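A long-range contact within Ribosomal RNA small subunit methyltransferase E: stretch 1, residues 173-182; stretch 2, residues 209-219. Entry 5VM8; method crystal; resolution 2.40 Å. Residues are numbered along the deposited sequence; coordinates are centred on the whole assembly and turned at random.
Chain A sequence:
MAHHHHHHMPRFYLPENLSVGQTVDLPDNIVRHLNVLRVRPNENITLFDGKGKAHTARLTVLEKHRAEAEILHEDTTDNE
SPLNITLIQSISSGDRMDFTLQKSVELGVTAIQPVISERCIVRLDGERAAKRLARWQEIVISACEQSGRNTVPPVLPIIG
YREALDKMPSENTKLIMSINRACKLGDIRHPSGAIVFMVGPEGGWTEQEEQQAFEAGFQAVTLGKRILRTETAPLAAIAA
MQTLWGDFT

Stretch 1 (173-182) TKLIMSINRA
Stretch 2 (209-219) EEQQAFEAGFQ

A strand followed by a loop packs here against the end of a helix and the strand residue beyond it, illustrating how a helix can be fastened by a short parallel strand pairing, an apolar middle and a polar outer end. Residues 173-177 run extended, with phi/psi -117/112 at Lys174, -124/137 at Leu175 and -127/131 at Ile176. The helix, through Glu215, closes in a Schellman motif: Gly217 takes phi/psi 88/15, and Phe218 N bonds back to Ala213 O (2.9 Å). A CB at Gly217 would be jammed against the preceding carbonyl, so glycine suits the turn.

The chain then enters the sheet, Gln219 pairing in parallel with Leu175 (CA to CA 4.8 Å). Gln219 N donates to Lys174 O at 2.7 Å, and Ile176 N to Gln219 O at 2.8 Å, both nearly straight. Leu175 (m, t) and Gln219 (chi1 t) share one face of the sheet.

Lys174 (m, t, m, m) lays its aliphatic stem over the Phe218 ring, CB 3.8 Å from the ring centroid, a CH-pi contact; its CE lies 3.6 Å from Ala216 O. Phe218 is m, with chi2 81°. Ile176, t at both angles, extends CD1 to Ala213 CB (3.8 Å), while its CG2 lies 4.1 Å from Phe218 CB. These residues, except Lys174 and Ala216, are buried, and their apolar side chains bring in no polar group needing a partner.

Past the strand, Glu210 (m, t) gathers the loop: its OE1 accepts from Ser178 OG (2.6 Å) and Asn180 ND2 (2.9 Å). Asn180 N also donates to Ser178 OG (3.2 Å). Arg181, at phi/psi 55/51 with chi1 to chi3 m, t, m, lays its guanidinium flat on the exposed Phe214 (chi1 t, chi2 -76°), centres 3.8 Å apart and planes at 13°. Planar and cationic, it both stacks and reaches Gln211 OE1 with NH1 (2.7 Å), a weak bond near its plane.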

# COMPACT_ATOMS: atom_id res chain seq x y z
N THR A 173 -18.22 -1.20 1.77
CA THR A 173 -18.41 -2.10 0.64
C THR A 173 -17.39 -3.22 0.77
O THR A 173 -16.18 -2.97 0.79
CB THR A 173 -18.27 -1.34 -0.69
OG1 THR A 173 -19.42 -0.50 -0.87
CG2 THR A 173 -18.17 -2.30 -1.88
N LYS A 174 -17.87 -4.44 0.90
CA LYS A 174 -17.06 -5.58 1.31
C LYS A 174 -17.05 -6.59 0.17
O LYS A 174 -18.08 -7.18 -0.17
CB LYS A 174 -17.61 -6.18 2.61
CG LYS A 174 -17.77 -5.12 3.70
CD LYS A 174 -18.16 -5.72 5.07
CE LYS A 174 -19.67 -5.90 5.24
NZ LYS A 174 -20.36 -4.60 5.46
N LEU A 175 -15.88 -6.75 -0.42
CA LEU A 175 -15.67 -7.47 -1.66
C LEU A 175 -14.65 -8.57 -1.44
O LEU A 175 -13.63 -8.35 -0.79
CB LEU A 175 -15.18 -6.49 -2.75
CG LEU A 175 -16.15 -5.34 -3.00
CD1 LEU A 175 -15.66 -4.46 -4.14
CD2 LEU A 175 -17.60 -5.81 -3.28
N ILE A 176 -14.93 -9.76 -1.98
CA ILE A 176 -13.97 -10.85 -2.02
C ILE A 176 -13.86 -11.34 -3.45
O ILE A 176 -14.88 -11.53 -4.13
CB ILE A 176 -14.36 -11.99 -1.04
CG1 ILE A 176 -13.33 -13.10 -1.09
CG2 ILE A 176 -15.76 -12.53 -1.33
CD1 ILE A 176 -13.56 -14.24 -0.10
N MET A 177 -12.62 -11.47 -3.94
CA MET A 177 -12.38 -12.04 -5.26
C MET A 177 -12.58 -13.53 -5.22
O MET A 177 -11.81 -14.26 -4.58
CB MET A 177 -10.98 -11.72 -5.78
CG MET A 177 -10.77 -10.28 -6.10
SD MET A 177 -9.77 -10.05 -7.59
CE MET A 177 -10.60 -11.13 -8.74
N SER A 178 -13.61 -13.99 -5.89
CA SER A 178 -13.94 -15.39 -5.87
C SER A 178 -14.90 -15.61 -7.00
O SER A 178 -15.64 -14.70 -7.36
CB SER A 178 -14.60 -15.78 -4.53
OG SER A 178 -15.13 -17.09 -4.61
N ILE A 179 -14.93 -16.84 -7.51
CA ILE A 179 -15.81 -17.15 -8.62
C ILE A 179 -17.14 -17.68 -8.12
O ILE A 179 -18.05 -17.89 -8.92
CB ILE A 179 -15.14 -18.17 -9.55
CG1 ILE A 179 -15.64 -18.01 -10.99
CG2 ILE A 179 -15.37 -19.60 -9.03
CD1 ILE A 179 -14.66 -18.52 -12.04
N ASN A 180 -17.28 -17.88 -6.82
CA ASN A 180 -18.44 -18.55 -6.24
C ASN A 180 -19.40 -17.53 -5.66
O ASN A 180 -19.00 -16.67 -4.87
CB ASN A 180 -17.97 -19.56 -5.19
CG ASN A 180 -17.09 -20.65 -5.79
OD1 ASN A 180 -17.48 -21.32 -6.75
ND2 ASN A 180 -15.89 -20.80 -5.25
N ARG A 181 -20.68 -17.65 -6.03
CA ARG A 181 -21.73 -16.73 -5.61
C ARG A 181 -21.36 -15.29 -5.95
O ARG A 181 -21.45 -14.38 -5.11
CB ARG A 181 -22.02 -16.90 -4.12
CG ARG A 181 -22.62 -18.26 -3.77
CD ARG A 181 -23.17 -18.29 -2.36
NE ARG A 181 -22.10 -18.53 -1.39
CZ ARG A 181 -22.30 -18.96 -0.15
NH1 ARG A 181 -21.27 -19.15 0.67
NH2 ARG A 181 -23.53 -19.19 0.27
N ALA A 182 -20.97 -15.08 -7.21
CA ALA A 182 -20.35 -13.84 -7.66
C ALA A 182 -21.21 -13.03 -8.63
O ALA A 182 -22.12 -13.54 -9.29
CB ALA A 182 -19.02 -14.13 -8.36
N GLU A 209 -13.81 -20.83 4.14
CA GLU A 209 -13.40 -19.44 4.16
C GLU A 209 -14.34 -18.57 3.34
O GLU A 209 -14.62 -17.43 3.71
CB GLU A 209 -11.95 -19.30 3.66
CG GLU A 209 -10.89 -19.73 4.68
CD GLU A 209 -9.47 -19.65 4.14
OE1 GLU A 209 -9.25 -20.00 2.96
OE2 GLU A 209 -8.58 -19.18 4.88
N GLU A 210 -14.85 -19.10 2.22
CA GLU A 210 -15.81 -18.34 1.42
C GLU A 210 -17.12 -18.16 2.17
O GLU A 210 -17.69 -17.06 2.17
CB GLU A 210 -16.05 -19.05 0.09
CG GLU A 210 -14.81 -19.07 -0.80
CD GLU A 210 -15.07 -19.75 -2.13
OE1 GLU A 210 -14.72 -19.17 -3.17
OE2 GLU A 210 -15.61 -20.89 -2.12
N GLN A 211 -17.61 -19.23 2.81
CA GLN A 211 -18.80 -19.13 3.63
C GLN A 211 -18.66 -18.07 4.71
O GLN A 211 -19.58 -17.27 4.93
CB GLN A 211 -19.13 -20.48 4.26
CG GLN A 211 -20.14 -21.28 3.48
CD GLN A 211 -21.52 -20.64 3.48
OE1 GLN A 211 -22.27 -20.81 2.52
NE2 GLN A 211 -21.87 -19.95 4.56
N GLN A 212 -17.52 -18.04 5.39
CA GLN A 212 -17.35 -17.06 6.45
C GLN A 212 -17.45 -15.64 5.89
O GLN A 212 -18.14 -14.79 6.46
CB GLN A 212 -16.03 -17.28 7.17
CG GLN A 212 -16.12 -18.40 8.23
CD GLN A 212 -14.79 -19.11 8.52
OE1 GLN A 212 -13.71 -18.52 8.40
NE2 GLN A 212 -14.86 -20.38 8.93
N ALA A 213 -16.82 -15.41 4.73
CA ALA A 213 -16.89 -14.10 4.08
C ALA A 213 -18.31 -13.78 3.66
O ALA A 213 -18.81 -12.68 3.92
CB ALA A 213 -15.93 -14.07 2.88
N PHE A 214 -19.01 -14.76 3.07
CA PHE A 214 -20.41 -14.55 2.71
C PHE A 214 -21.25 -14.18 3.94
O PHE A 214 -22.08 -13.26 3.90
CB PHE A 214 -20.94 -15.82 2.02
CG PHE A 214 -22.38 -15.75 1.57
CD1 PHE A 214 -23.43 -15.87 2.47
CD2 PHE A 214 -22.69 -15.60 0.22
CE1 PHE A 214 -24.74 -15.80 2.04
CE2 PHE A 214 -24.00 -15.55 -0.21
CZ PHE A 214 -25.02 -15.65 0.70
N GLU A 215 -21.06 -14.90 5.05
CA GLU A 215 -21.77 -14.58 6.29
C GLU A 215 -21.33 -13.24 6.89
O GLU A 215 -22.12 -12.57 7.54
CB GLU A 215 -21.59 -15.72 7.30
CG GLU A 215 -22.32 -16.99 6.90
CD GLU A 215 -21.86 -18.17 7.72
OE1 GLU A 215 -20.96 -17.98 8.57
OE2 GLU A 215 -22.40 -19.28 7.52
N ALA A 216 -20.07 -12.85 6.71
CA ALA A 216 -19.63 -11.53 7.16
C ALA A 216 -20.13 -10.39 6.26
O ALA A 216 -19.73 -9.24 6.46
CB ALA A 216 -18.11 -11.46 7.26
N GLY A 217 -20.96 -10.69 5.27
CA GLY A 217 -21.49 -9.67 4.39
C GLY A 217 -20.65 -9.32 3.19
O GLY A 217 -20.90 -8.29 2.56
N PHE A 218 -19.66 -10.15 2.84
CA PHE A 218 -18.81 -9.89 1.70
C PHE A 218 -19.48 -10.32 0.40
O PHE A 218 -20.08 -11.40 0.34
CB PHE A 218 -17.48 -10.61 1.83
CG PHE A 218 -16.50 -9.89 2.68
CD1 PHE A 218 -16.58 -9.97 4.09
CD2 PHE A 218 -15.49 -9.14 2.10
CE1 PHE A 218 -15.67 -9.31 4.89
CE2 PHE A 218 -14.57 -8.48 2.88
CZ PHE A 218 -14.65 -8.56 4.29
N GLN A 219 -19.37 -9.47 -0.62
CA GLN A 219 -19.87 -9.80 -1.95
C GLN A 219 -18.72 -10.33 -2.80
O GLN A 219 -17.64 -9.71 -2.85
CB GLN A 219 -20.51 -8.59 -2.64
CG GLN A 219 -20.84 -8.83 -4.14
CD GLN A 219 -21.88 -9.94 -4.39
OE1 GLN A 219 -23.05 -9.82 -4.01
NE2 GLN A 219 -21.46 -11.00 -5.07